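Local coordinates for angiopoietin-related protein 6 (PDB 6Y43) that is a secreted angiopoietin-like factor whose calcium-binding, fibrinogen-like globe domain probably mediates recognition of partner molecules outside the cell, at residues A[97-102]-A[213-218]; A[110-115]-A[131-136]. One frame throughout, in Å; residues are numbered along the deposited sequence.

In the fold
Contacts 1 and 2 lie in the same antiparallel sheet, their centres about 10 Å apart, and meet where strand 95-102 pairs with strand 108-118. Contact 1 joins 97-102 to 213-218, strands far apart in sequence, in the buried middle of the domain; its chemistry is backbone bonding and aliphatic packing. Contact 2 joins 110-115 to 131-136, two arms of one hairpin, some 13 Å from the centre of the chain and partly open. There histidines, aspartates and tyrosines replace most of the aliphatic side chains, and side-chain bonds join those of the backbone. Leu98 bridges the two, with CD1 3.4 Å from NE2 of His112.

Contact 1: A[97-102]-A[213-218]; sequences LLVLLE and AAMLIR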
# COMPACT_ATOMS: atom_id res chain seq x y z
N LEU A 97 2.76 -8.46 -4.20
CA LEU A 97 2.53 -7.04 -4.01
C LEU A 97 2.87 -6.29 -5.29
O LEU A 97 3.95 -6.49 -5.85
CB LEU A 97 3.41 -6.50 -2.88
CG LEU A 97 3.44 -5.00 -2.69
CD1 LEU A 97 2.12 -4.52 -2.11
CD2 LEU A 97 4.55 -4.68 -1.69
N LEU A 98 1.94 -5.44 -5.73
CA LEU A 98 2.14 -4.56 -6.86
C LEU A 98 2.08 -3.12 -6.37
O LEU A 98 1.15 -2.75 -5.64
CB LEU A 98 1.07 -4.80 -7.93
CG LEU A 98 1.06 -3.87 -9.13
CD1 LEU A 98 2.30 -4.04 -9.96
CD2 LEU A 98 -0.18 -4.15 -9.97
N VAL A 99 3.08 -2.32 -6.72
CA VAL A 99 3.09 -0.90 -6.40
C VAL A 99 2.96 -0.16 -7.71
O VAL A 99 3.73 -0.40 -8.65
CB VAL A 99 4.37 -0.47 -5.66
CG1 VAL A 99 4.37 1.01 -5.46
CG2 VAL A 99 4.47 -1.19 -4.30
N LEU A 100 1.99 0.74 -7.79
CA LEU A 100 1.72 1.51 -8.99
C LEU A 100 2.01 2.97 -8.68
O LEU A 100 1.51 3.50 -7.68
CB LEU A 100 0.27 1.34 -9.43
CG LEU A 100 -0.19 -0.06 -9.79
CD1 LEU A 100 -1.66 -0.02 -10.15
CD2 LEU A 100 0.61 -0.62 -10.95
N LEU A 101 2.78 3.64 -9.55
CA LEU A 101 3.19 5.01 -9.34
C LEU A 101 2.92 5.83 -10.59
O LEU A 101 3.04 5.33 -11.71
CB LEU A 101 4.69 5.09 -9.03
CG LEU A 101 5.20 4.12 -7.97
CD1 LEU A 101 6.71 4.12 -7.98
CD2 LEU A 101 4.66 4.54 -6.58
N GLU A 102 2.59 7.11 -10.39
CA GLU A 102 2.48 8.06 -11.50
C GLU A 102 3.04 9.40 -11.06
O GLU A 102 2.66 9.92 -10.01
CB GLU A 102 1.02 8.22 -11.95
CG GLU A 102 0.78 9.12 -13.14
CD GLU A 102 -0.70 9.24 -13.50
OE1 GLU A 102 -1.49 8.33 -13.12
OE2 GLU A 102 -1.09 10.26 -14.15
N ALA A 213 -0.17 7.09 -6.23
CA ALA A 213 0.54 5.93 -5.73
C ALA A 213 -0.47 4.94 -5.20
O ALA A 213 -1.49 5.34 -4.64
CB ALA A 213 1.53 6.31 -4.64
N ALA A 214 -0.21 3.65 -5.38
CA ALA A 214 -1.10 2.66 -4.78
C ALA A 214 -0.34 1.37 -4.56
O ALA A 214 0.64 1.08 -5.25
CB ALA A 214 -2.33 2.38 -5.67
N MET A 215 -0.78 0.62 -3.56
CA MET A 215 -0.22 -0.67 -3.20
C MET A 215 -1.34 -1.69 -3.31
O MET A 215 -2.44 -1.47 -2.78
CB MET A 215 0.34 -0.66 -1.78
CG MET A 215 1.34 0.45 -1.55
SD MET A 215 1.98 0.54 0.15
CE MET A 215 3.00 -0.94 0.25
N LEU A 216 -1.09 -2.79 -4.03
CA LEU A 216 -2.15 -3.76 -4.30
C LEU A 216 -1.61 -5.16 -4.07
O LEU A 216 -0.43 -5.42 -4.26
CB LEU A 216 -2.67 -3.61 -5.74
CG LEU A 216 -2.94 -2.16 -6.23
CD1 LEU A 216 -1.69 -1.51 -6.74
CD2 LEU A 216 -3.97 -2.30 -7.29
N ILE A 217 -2.49 -6.08 -3.66
CA ILE A 217 -2.07 -7.47 -3.48
C ILE A 217 -3.03 -8.43 -4.18
O ILE A 217 -4.19 -8.13 -4.44
CB ILE A 217 -1.95 -7.82 -1.98
CG1 ILE A 217 -3.29 -7.64 -1.28
CG2 ILE A 217 -0.86 -6.98 -1.36
CD1 ILE A 217 -3.25 -8.11 0.18
N ARG A 218 -2.50 -9.62 -4.48
CA ARG A 218 -3.20 -10.68 -5.17
C ARG A 218 -2.58 -11.99 -4.72
O ARG A 218 -1.36 -12.04 -4.52
CB ARG A 218 -3.06 -10.50 -6.68
CG ARG A 218 -3.76 -11.52 -7.57
CD ARG A 218 -3.66 -11.05 -9.02
NE ARG A 218 -2.34 -11.27 -9.65
CZ ARG A 218 -2.07 -10.97 -10.92
NH1 ARG A 218 -3.00 -10.42 -11.70
NH2 ARG A 218 -0.86 -11.19 -11.41
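Leu98 and Leu216 form one antiparallel hydrogen-bonded pair and Leu100 and Ala214 the next, so four backbone bonds hold 97-102 against 213-218. The bond from Leu98 N to Leu216 O is short and almost straight, 2.8 Å and 175°; the return bond, Leu216 N to Leu98 O, is more bent at the hydrogen. Both carbonyls also receive CA-H contacts, Leu97 CA lying 3.4 Å from Leu216 O.

Packing is tightest around Leu216. Its CG stands beside the backbone N (chi1 -45°), and the second torsion (84°) carries CD1 toward the partner strand, 3.3 Å from Leu98 O and 3.7 Å from Leu100 CG. Leu100 thus packs diagonally onto Leu216, their side chains crossing at about a right angle. On the other face, which is wholly buried, Leu97 CD1 sits 3.9 Å from Ile217 CG2, and Leu101 CD2 meets Ala213 CB at 4.1 Å. Val99 and Met215 touch more lightly there, CG2 to CG at 4.5 Å.

The looser, partly exposed end is at Ala214, whose methyl leaves the pairing to the backbone bonds with Leu100. Charge gathers at the ends: Glu102 forms salt bridges with Arg211 and Lys212, while Arg218 NH1 bonds to the carbonyls of Glu44 and Gly46. The pairing is that of neighbouring strands in the central antiparallel sheet of a fibrinogen C-terminal globular domain.

Contact 2: A[110-115]-A[131-136]; sequences RAHYDG and QYHGDA
His112 and His133 face each other as an antiparallel hydrogen-bonded pair. Among the backbone bonds, His112 N reaches His133 O at 2.7 Å, His133 N returns to His112 O, and Asp114 N bonds to Gln131 O. Past the strand Ala136 N bonds to Arg110 O, and a water links Asp114 O to Gln131 N.

Side-chain polar bonds add to this ladder. His112 ND1 lies 3.0 Å from His133 O, which is nearly in the His112 ring plane, so this oxygen is gripped by two N-H groups; the far nitrogen, NE2, is held by Glu44. His133 NE2 donates to Asp114 OD1 at 3.1 Å, within its own ring plane but from above the carboxylate, the two planes 66° apart. Asp135 OD1 takes the N-H of Arg110 at 2.7 Å on its syn side, while the guanidinium of Arg110 turns to Glu44.

Ring contacts follow. His133 CG stands between its backbone N and carbonyl carbon (chi1 53°), and the ring lies toward the partner strand, with His112 CB over its face, 3.4 Å from the centroid; the two imidazoles are near parallel but slid apart. An alanine in place of His133 would probably leave Asp114 OD1 without this donor and His112 CB without its ring cover.

Apolar packing occupies the other face: Tyr113 CZ touches Tyr132 CD1 at 3.6 Å, the rings oblique, and Ala111 CB meets the Tyr132 rim at CE1, 3.8 Å away. The whole is a beta hairpin at the edge of the fibrinogen-like sheet.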
# COMPACT_ATOMS: atom_id res chain seq x y z
N ARG A 110 5.89 0.63 -12.22
CA ARG A 110 5.38 -0.46 -11.41
C ARG A 110 6.51 -1.23 -10.75
O ARG A 110 7.55 -1.46 -11.36
CB ARG A 110 4.54 -1.42 -12.27
CG ARG A 110 3.55 -0.72 -13.15
CD ARG A 110 2.71 -1.72 -13.92
NE ARG A 110 1.83 -1.08 -14.90
CZ ARG A 110 1.14 -1.73 -15.83
NH1 ARG A 110 1.23 -3.05 -15.89
NH2 ARG A 110 0.37 -1.08 -16.68
N ALA A 111 6.25 -1.68 -9.52
CA ALA A 111 7.14 -2.58 -8.79
C ALA A 111 6.33 -3.79 -8.36
O ALA A 111 5.15 -3.67 -8.01
CB ALA A 111 7.78 -1.90 -7.59
N HIS A 112 6.95 -4.97 -8.46
CA HIS A 112 6.34 -6.23 -8.05
C HIS A 112 7.23 -6.93 -7.04
O HIS A 112 8.46 -6.94 -7.19
CB HIS A 112 6.12 -7.19 -9.24
CG HIS A 112 5.46 -6.57 -10.43
ND1 HIS A 112 6.11 -5.71 -11.29
CD2 HIS A 112 4.21 -6.74 -10.93
CE1 HIS A 112 5.28 -5.35 -12.25
NE2 HIS A 112 4.12 -5.95 -12.05
N TYR A 113 6.61 -7.54 -6.03
CA TYR A 113 7.30 -8.40 -5.07
C TYR A 113 6.58 -9.73 -4.99
O TYR A 113 5.38 -9.78 -4.70
CB TYR A 113 7.40 -7.74 -3.69
CG TYR A 113 8.14 -6.43 -3.78
CD1 TYR A 113 7.48 -5.28 -4.17
CD2 TYR A 113 9.52 -6.35 -3.56
CE1 TYR A 113 8.16 -4.08 -4.31
CE2 TYR A 113 10.20 -5.15 -3.70
CZ TYR A 113 9.53 -4.02 -4.08
OH TYR A 113 10.20 -2.83 -4.25
N ASP A 114 7.30 -10.81 -5.29
CA ASP A 114 6.73 -12.15 -5.30
C ASP A 114 6.81 -12.69 -3.88
O ASP A 114 7.69 -13.46 -3.51
CB ASP A 114 7.47 -13.03 -6.30
CG ASP A 114 7.16 -12.66 -7.74
OD1 ASP A 114 6.27 -11.82 -7.97
OD2 ASP A 114 7.79 -13.23 -8.65
N GLY A 115 5.86 -12.27 -3.07
CA GLY A 115 5.88 -12.58 -1.67
C GLY A 115 5.67 -11.30 -0.91
O GLY A 115 6.39 -10.32 -1.11
N GLN A 131 10.82 -11.76 -3.95
CA GLN A 131 11.68 -11.32 -5.05
C GLN A 131 11.10 -10.16 -5.84
O GLN A 131 9.93 -10.17 -6.24
CB GLN A 131 11.96 -12.51 -6.00
CG GLN A 131 12.84 -12.23 -7.20
CD GLN A 131 13.33 -13.54 -7.80
OE1 GLN A 131 12.54 -14.43 -8.12
NE2 GLN A 131 14.65 -13.67 -7.94
N TYR A 132 11.95 -9.19 -6.14
CA TYR A 132 11.56 -7.98 -6.85
C TYR A 132 11.64 -8.12 -8.38
O TYR A 132 12.55 -8.75 -8.93
CB TYR A 132 12.43 -6.79 -6.42
CG TYR A 132 12.29 -5.61 -7.36
CD1 TYR A 132 11.28 -4.69 -7.19
CD2 TYR A 132 13.15 -5.44 -8.46
CE1 TYR A 132 11.10 -3.65 -8.06
CE2 TYR A 132 12.99 -4.39 -9.33
CZ TYR A 132 11.96 -3.49 -9.13
OH TYR A 132 11.74 -2.44 -9.97
N HIS A 133 10.69 -7.47 -9.07
CA HIS A 133 10.82 -7.15 -10.49
C HIS A 133 9.94 -5.95 -10.83
O HIS A 133 8.87 -5.77 -10.24
CB HIS A 133 10.45 -8.35 -11.39
CG HIS A 133 9.11 -8.97 -11.11
ND1 HIS A 133 8.04 -8.87 -11.97
CD2 HIS A 133 8.69 -9.74 -10.08
CE1 HIS A 133 7.01 -9.53 -11.47
NE2 HIS A 133 7.37 -10.06 -10.32
N GLY A 134 10.38 -5.13 -11.78
CA GLY A 134 9.53 -4.06 -12.29
C GLY A 134 10.33 -2.91 -12.85
O GLY A 134 11.54 -2.81 -12.67
N ASP A 135 9.62 -2.00 -13.54
CA ASP A 135 10.30 -0.85 -14.12
C ASP A 135 10.51 0.29 -13.13
O ASP A 135 11.35 1.15 -13.37
CB ASP A 135 9.57 -0.34 -15.39
CG ASP A 135 8.13 0.07 -15.16
OD1 ASP A 135 7.53 -0.31 -14.17
OD2 ASP A 135 7.59 0.76 -16.06
N ALA A 136 9.81 0.27 -11.99
CA ALA A 136 9.92 1.38 -11.05
C ALA A 136 11.29 1.42 -10.40
O ALA A 136 11.78 2.51 -10.05
CB ALA A 136 8.84 1.24 -9.98
O HOH W 1 10.22 -14.65 -3.85